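TqaA (Penicillium aethiopicum, PDB 5EJD) is a nonribosomal peptide synthetase whose T3 carrier domain, the part present here, bears a 4'-phosphopantetheine arm that probably tethers the peptide intermediate. Local coordinates at residues N14-V19 with P66-L71; D31-R36 with I41-A46. One frame throughout, in Å; residues are numbered along the deposited sequence.

Interaction 1. Residues N14-V19 with P66-L71; sequences NIWATV and PVLSEL
Trp-16 reaches from its helix to the turn at Pro-66 and on to the first turn of the helix behind it. Its CG stands anti to its carbonyl carbon (chi1 -75°), which sends the indole across the gap with the six-membered ring leading. At Pro-66 the CB points away, and the carbonyl does the touching: CH2 of Trp-16 lies 3.6 Å from O of Pro-66, which sits at the ring edge, near its plane. Val-67, the N-cap residue, points its CB away, and its backbone O accepts from N of Leu-71. Leu-68 carries most of the apolar contact. Its CD1 sits over one face of the indole as a CH-pi contact, 4.0 Å from the centroid of the six-membered ring of Trp-16 and only 10° off the normal, while CB of Leu-68 comes 3.8 Å from CH2 of Trp-16. Leu-71 closes the nitrogen side, where its CD2 meets the ring edge 4.3 Å from NE1 of Trp-16. Replacing Trp-16 by an alanine is likely to leave Leu-68 CD1 without its aromatic partner and open a gap between helix 7-20 and the start of helix 68-74. Phe-33 meets the indole edge-to-face and Ile-27 packs on it. Leu-68 and Leu-71 also touch Leu-12, so the contact joins helices 7-20 and 68-74, with the 21-39 loop and helix 59-64 alongside.

Interaction 2. Residues D31-R36 with I41-A46; sequences DNFFFR and IDAMKA. With PNS (4'-phosphopantetheine), chain R.
The backbones come nearest at Phe-33 and Ala-43, whose CA atoms are 8.4 Å apart, so the loop reaches helix 40-52 through a side chain, the ring of Phe-33. With CG anti to the backbone N (chi1 -171°), that ring meets the helix obliquely. CZ of Phe-33 lies 3.7 Å from CB of Asp-42, and CE1 of Phe-33 is 4.1 Å from CB of Ala-43. One turn further, CB of Ala-46 is at 4.5 Å from CE2 of Phe-33. The Asp-42 carboxylate is turned 65° from the ring plane, and its OD2 accepts from N of His-39, so the acid is occupied at the helix start while its methylene serves the ring. Within the loop, CD1 of Phe-33 sits over the centre of one face of the Phe-34 ring. The turn contains an Asx motif, in which N of Phe-35 gives OD1 of Asn-32 a fairly straight bond of 3.0 Å, and a salt bridge, with a weak hydrogen bond, from NH2 of Arg-36 to OD2 of Asp-31 spans it. On the far side of the helix, CD1 of Ile-41 touches C38 of the 4'-phosphopantetheine at 3.6 Å. The chemistry is therefore divided: apolar packing of the ring on Ala-43, Ala-46 and the Asp-42 methylene inside, and Ile-41 in the cofactor pocket outside, right after Ser-40, the covalent attachment site.

The two contacts have centres 7 Å apart and touch each other in this small helical carrier domain. Interaction 2 is nested, in chain order, within the loop that interaction 1 closes: helix 7-20 comes first, then the 31–36 turn, helix 40-52, and finally 66–71 leading into helix 68-74. The backbone joins them, since Pro-66 O and Phe-33 N, 2.9 Å apart, are probably hydrogen-bonded, as are Leu-68 N and Asp-31 O. Val-19 also packs on Asp-42. The loop is thus bonded to the 66-68 segment and packed against helices 7-20 and 40-52, which puts Phe-33 between Trp-16 and helix 40-52, whose first residue, Ser-40, carries the phosphopantetheine arm.

Interaction 1. Residues N14-V19 with P66-L71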
loop_
_atom_site.group_PDB
_atom_site.type_symbol
_atom_site.label_atom_id
_atom_site.label_comp_id
_atom_site.label_asym_id
_atom_site.label_seq_id
_atom_site.Cartn_x
_atom_site.Cartn_y
_atom_site.Cartn_z
ATOM N N ASN B 14 26.180 2.230 -4.061
ATOM C CA ASN B 14 25.822 2.697 -2.759
ATOM C C ASN B 14 24.320 2.633 -2.527
ATOM O O ASN B 14 23.852 2.338 -1.433
ATOM C CB ASN B 14 26.366 4.081 -2.574
ATOM C CG ASN B 14 26.207 4.585 -1.160
ATOM O OD1 ASN B 14 26.465 3.864 -0.191
ATOM N ND2 ASN B 14 25.760 5.825 -1.027
ATOM N N ILE B 15 23.568 2.973 -3.542
ATOM C CA ILE B 15 22.124 2.910 -3.444
ATOM C C ILE B 15 21.666 1.451 -3.246
ATOM O O ILE B 15 20.811 1.179 -2.407
ATOM C CB ILE B 15 21.485 3.511 -4.704
ATOM C CG1 ILE B 15 21.624 5.027 -4.650
ATOM C CG2 ILE B 15 20.020 3.124 -4.822
ATOM C CD1 ILE B 15 21.297 5.679 -5.960
ATOM N N TRP B 16 22.221 0.534 -4.025
ATOM C CA TRP B 16 21.844 -0.864 -3.874
ATOM C C TRP B 16 22.214 -1.366 -2.495
ATOM O O TRP B 16 21.492 -2.142 -1.886
ATOM C CB TRP B 16 22.560 -1.701 -4.909
ATOM C CG TRP B 16 22.015 -1.588 -6.275
ATOM C CD1 TRP B 16 21.325 -0.557 -6.801
ATOM C CD2 TRP B 16 22.184 -2.535 -7.329
ATOM N NE1 TRP B 16 21.043 -0.800 -8.134
ATOM C CE2 TRP B 16 21.555 -2.019 -8.469
ATOM C CE3 TRP B 16 22.763 -3.798 -7.396
ATOM C CZ2 TRP B 16 21.497 -2.704 -9.650
ATOM C CZ3 TRP B 16 22.723 -4.481 -8.592
ATOM C CH2 TRP B 16 22.103 -3.933 -9.701
ATOM N N ALA B 17 23.366 -0.937 -2.003
ATOM C CA ALA B 17 23.798 -1.351 -0.678
ATOM C C ALA B 17 22.794 -0.941 0.405
ATOM O O ALA B 17 22.457 -1.736 1.259
ATOM C CB ALA B 17 25.174 -0.798 -0.356
ATOM N N THR B 18 22.303 0.284 0.349
ATOM C CA THR B 18 21.360 0.753 1.352
ATOM C C THR B 18 20.016 0.033 1.200
ATOM O O THR B 18 19.431 -0.394 2.174
ATOM C CB THR B 18 21.095 2.261 1.130
ATOM O OG1 THR B 18 22.323 2.986 1.076
ATOM C CG2 THR B 18 20.204 2.860 2.178
ATOM N N VAL B 19 19.564 -0.131 -0.028
ATOM C CA VAL B 19 18.220 -0.616 -0.267
ATOM C C VAL B 19 18.134 -2.113 -0.013
ATOM O O VAL B 19 17.123 -2.608 0.415
ATOM C CB VAL B 19 17.801 -0.228 -1.705
ATOM C CG1 VAL B 19 16.810 -1.178 -2.314
ATOM C CG2 VAL B 19 17.230 1.186 -1.710
ATOM N N PRO B 66 18.628 -4.869 -15.519
ATOM C CA PRO B 66 18.836 -5.374 -14.156
ATOM C C PRO B 66 20.296 -5.410 -13.700
ATOM O O PRO B 66 20.549 -5.529 -12.501
ATOM C CB PRO B 66 18.279 -6.798 -14.229
ATOM C CG PRO B 66 18.452 -7.191 -15.657
ATOM C CD PRO B 66 18.235 -5.937 -16.454
ATOM N N VAL B 67 21.237 -5.312 -14.633
ATOM C CA VAL B 67 22.650 -5.397 -14.294
ATOM C C VAL B 67 23.163 -4.007 -13.993
ATOM O O VAL B 67 22.867 -3.050 -14.730
ATOM C CB VAL B 67 23.452 -6.062 -15.436
ATOM C CG1 VAL B 67 24.951 -5.906 -15.214
ATOM C CG2 VAL B 67 23.102 -7.534 -15.528
ATOM N N LEU B 68 23.967 -3.881 -12.941
ATOM C CA LEU B 68 24.352 -2.557 -12.446
ATOM C C LEU B 68 24.977 -1.670 -13.508
ATOM O O LEU B 68 24.551 -0.529 -13.693
ATOM C CB LEU B 68 25.285 -2.670 -11.268
ATOM C CG LEU B 68 25.442 -1.409 -10.415
ATOM C CD1 LEU B 68 25.822 -1.794 -9.007
ATOM C CD2 LEU B 68 26.494 -0.476 -10.950
ATOM N N SER B 69 25.982 -2.177 -14.200
ATOM C CA SER B 69 26.689 -1.386 -15.196
ATOM C C SER B 69 25.744 -0.907 -16.284
ATOM O O SER B 69 25.876 0.225 -16.737
ATOM C CB SER B 69 27.859 -2.181 -15.810
ATOM O OG SER B 69 27.392 -3.339 -16.471
ATOM N N GLU B 70 24.823 -1.763 -16.725
ATOM C CA GLU B 70 23.832 -1.375 -17.739
ATOM C C GLU B 70 22.840 -0.338 -17.257
ATOM O O GLU B 70 22.504 0.587 -17.979
ATOM C CB GLU B 70 23.075 -2.559 -18.215
ATOM C CG GLU B 70 23.831 -3.545 -19.087
ATOM C CD GLU B 70 22.753 -4.561 -19.626
ATOM O OE1 GLU B 70 21.867 -5.057 -18.853
ATOM O OE2 GLU B 70 22.642 -4.814 -20.839
ATOM N N LEU B 71 22.437 -0.440 -15.999
ATOM C CA LEU B 71 21.547 0.543 -15.430
ATOM C C LEU B 71 22.237 1.897 -15.279
ATOM O O LEU B 71 21.607 2.949 -15.434
ATOM C CB LEU B 71 20.995 0.069 -14.065
ATOM C CG LEU B 71 20.061 1.016 -13.303
ATOM C CD1 LEU B 71 18.810 1.334 -14.103
ATOM C CD2 LEU B 71 19.685 0.415 -11.982
#

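Interaction 2. Residues D31-R36 with I41-A46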
loop_
_atom_site.group_PDB
_atom_site.type_symbol
_atom_site.label_atom_id
_atom_site.label_comp_id
_atom_site.label_asym_id
_atom_site.label_seq_id
_atom_site.Cartn_x
_atom_site.Cartn_y
_atom_site.Cartn_z
ATOM N N ASP B 31 26.702 -7.341 -11.161
ATOM C CA ASP B 31 25.613 -7.783 -10.305
ATOM C C ASP B 31 24.211 -7.423 -10.842
ATOM O O ASP B 31 23.973 -6.354 -11.406
ATOM C CB ASP B 31 25.744 -7.211 -8.904
ATOM C CG ASP B 31 26.644 -8.029 -8.013
ATOM O OD1 ASP B 31 26.765 -9.251 -8.220
ATOM O OD2 ASP B 31 27.210 -7.448 -7.054
ATOM N N ASN B 32 23.311 -8.381 -10.660
ATOM C CA ASN B 32 21.933 -8.272 -11.055
ATOM C C ASN B 32 21.066 -7.942 -9.832
ATOM O O ASN B 32 21.054 -8.681 -8.840
ATOM C CB ASN B 32 21.515 -9.603 -11.677
ATOM C CG ASN B 32 20.085 -9.609 -12.105
ATOM O OD1 ASN B 32 19.166 -9.385 -11.288
ATOM N ND2 ASN B 32 19.861 -9.783 -13.389
ATOM N N PHE B 33 20.303 -6.869 -9.936
ATOM C CA PHE B 33 19.484 -6.387 -8.831
ATOM C C PHE B 33 18.582 -7.467 -8.219
ATOM O O PHE B 33 18.469 -7.577 -7.010
ATOM C CB PHE B 33 18.626 -5.212 -9.318
ATOM C CG PHE B 33 17.876 -4.477 -8.211
ATOM C CD1 PHE B 33 16.518 -4.668 -8.050
ATOM C CD2 PHE B 33 18.508 -3.565 -7.423
ATOM C CE1 PHE B 33 15.814 -4.007 -7.081
ATOM C CE2 PHE B 33 17.815 -2.889 -6.436
ATOM C CZ PHE B 33 16.459 -3.115 -6.263
ATOM N N PHE B 34 17.931 -8.248 -9.063
ATOM C CA PHE B 34 16.986 -9.261 -8.603
ATOM C C PHE B 34 17.699 -10.495 -8.050
ATOM O O PHE B 34 17.297 -11.021 -7.011
ATOM C CB PHE B 34 16.001 -9.617 -9.725
ATOM C CG PHE B 34 15.201 -8.424 -10.190
ATOM C CD1 PHE B 34 14.072 -8.029 -9.499
ATOM C CD2 PHE B 34 15.603 -7.671 -11.257
ATOM C CE1 PHE B 34 13.334 -6.929 -9.901
ATOM C CE2 PHE B 34 14.856 -6.563 -11.669
ATOM C CZ PHE B 34 13.718 -6.191 -10.995
ATOM N N PHE B 35 18.807 -10.895 -8.666
ATOM C CA PHE B 35 19.582 -11.976 -8.113
ATOM C C PHE B 35 20.160 -11.640 -6.730
ATOM O O PHE B 35 20.316 -12.550 -5.924
ATOM C CB PHE B 35 20.658 -12.401 -9.078
ATOM C CG PHE B 35 21.409 -13.654 -8.661
ATOM C CD1 PHE B 35 20.839 -14.922 -8.850
ATOM C CD2 PHE B 35 22.725 -13.571 -8.111
ATOM C CE1 PHE B 35 21.547 -16.060 -8.490
ATOM C CE2 PHE B 35 23.432 -14.721 -7.747
ATOM C CZ PHE B 35 22.846 -15.959 -7.937
ATOM N N ARG B 36 20.482 -10.371 -6.446
ATOM C CA ARG B 36 20.932 -10.014 -5.118
ATOM C C ARG B 36 19.777 -9.850 -4.115
ATOM O O ARG B 36 20.015 -9.477 -2.974
ATOM C CB ARG B 36 21.792 -8.750 -5.131
ATOM C CG ARG B 36 23.110 -8.821 -5.931
ATOM C CD ARG B 36 24.079 -9.895 -5.455
ATOM N NE ARG B 36 24.480 -9.737 -4.062
ATOM C CZ ARG B 36 25.545 -9.052 -3.657
ATOM N NH1 ARG B 36 25.796 -8.946 -2.356
ATOM N NH2 ARG B 36 26.337 -8.447 -4.533
ATOM N N ILE B 41 9.388 -3.297 -4.929
ATOM C CA ILE B 41 9.375 -2.255 -3.929
ATOM C C ILE B 41 10.762 -1.729 -3.614
ATOM O O ILE B 41 10.939 -0.520 -3.475
ATOM C CB ILE B 41 8.573 -2.686 -2.705
ATOM C CG1 ILE B 41 7.127 -2.610 -3.151
ATOM C CG2 ILE B 41 8.833 -1.760 -1.531
ATOM C CD1 ILE B 41 6.091 -2.714 -2.102
ATOM N N ASP B 42 11.743 -2.611 -3.597
ATOM C CA ASP B 42 13.123 -2.181 -3.488
ATOM C C ASP B 42 13.497 -1.313 -4.648
ATOM O O ASP B 42 14.280 -0.351 -4.517
ATOM C CB ASP B 42 14.058 -3.403 -3.418
ATOM C CG ASP B 42 13.715 -4.338 -2.249
ATOM O OD1 ASP B 42 13.601 -3.847 -1.097
ATOM O OD2 ASP B 42 13.543 -5.561 -2.470
ATOM N N ALA B 43 12.992 -1.669 -5.817
ATOM C CA ALA B 43 13.310 -0.908 -7.049
ATOM C C ALA B 43 12.738 0.488 -6.949
ATOM O O ALA B 43 13.382 1.460 -7.306
ATOM C CB ALA B 43 12.760 -1.624 -8.268
ATOM N N MET B 44 11.535 0.579 -6.428
ATOM C CA MET B 44 10.918 1.890 -6.186
ATOM C C MET B 44 11.795 2.736 -5.245
ATOM O O MET B 44 12.085 3.883 -5.562
ATOM C CB MET B 44 9.476 1.730 -5.686
ATOM C CG MET B 44 9.042 2.038 -4.256
ATOM S SD MET B 44 8.858 3.704 -4.022
ATOM C CE MET B 44 9.894 4.070 -2.740
ATOM N N LYS B 45 12.277 2.155 -4.154
ATOM C CA LYS B 45 13.154 2.888 -3.244
ATOM C C LYS B 45 14.496 3.274 -3.867
ATOM O O LYS B 45 14.963 4.390 -3.681
ATOM C CB LYS B 45 13.401 2.112 -1.973
ATOM C CG LYS B 45 12.113 1.762 -1.273
ATOM C CD LYS B 45 12.305 1.405 0.191
ATOM C CE LYS B 45 11.858 -0.015 0.476
ATOM N NZ LYS B 45 11.119 -0.092 1.761
ATOM N N ALA B 46 15.041 2.390 -4.676
ATOM C CA ALA B 46 16.299 2.651 -5.354
ATOM C C ALA B 46 16.135 3.838 -6.282
ATOM O O ALA B 46 16.953 4.733 -6.312
ATOM C CB ALA B 46 16.767 1.438 -6.141
HETATM O O23 PNS R . 8.190 -7.556 -7.071
HETATM P P24 PNS R . 7.236 -6.886 -8.031
HETATM O O26 PNS R . 7.051 -7.552 -9.337
HETATM O O27 PNS R . 5.919 -6.284 -7.283
HETATM C C28 PNS R . 4.712 -5.815 -7.854
HETATM C C29 PNS R . 3.653 -5.220 -6.816
HETATM C C30 PNS R . 3.282 -6.589 -6.348
HETATM C C31 PNS R . 2.899 -4.572 -7.991
HETATM C C32 PNS R . 4.537 -4.329 -5.890
HETATM O O33 PNS R . 5.324 -3.395 -6.730
HETATM C C34 PNS R . 3.558 -3.442 -5.145
HETATM O O35 PNS R . 3.173 -2.376 -5.640
HETATM N N36 PNS R . 2.839 -3.549 -4.076
HETATM C C37 PNS R . 2.686 -4.500 -3.071
HETATM C C38 PNS R . 2.647 -3.828 -1.710
HETATM C C39 PNS R . 1.332 -3.293 -1.210
HETATM O O40 PNS R . 0.920 -2.263 -1.672
HETATM N N41 PNS R . 0.763 -3.957 -0.205
HETATM C C42 PNS R . -0.491 -3.595 0.404
HETATM C C43 PNS R . -0.426 -2.284 1.117
HETATM S S44 PNS R . -1.352 -2.362 2.666
#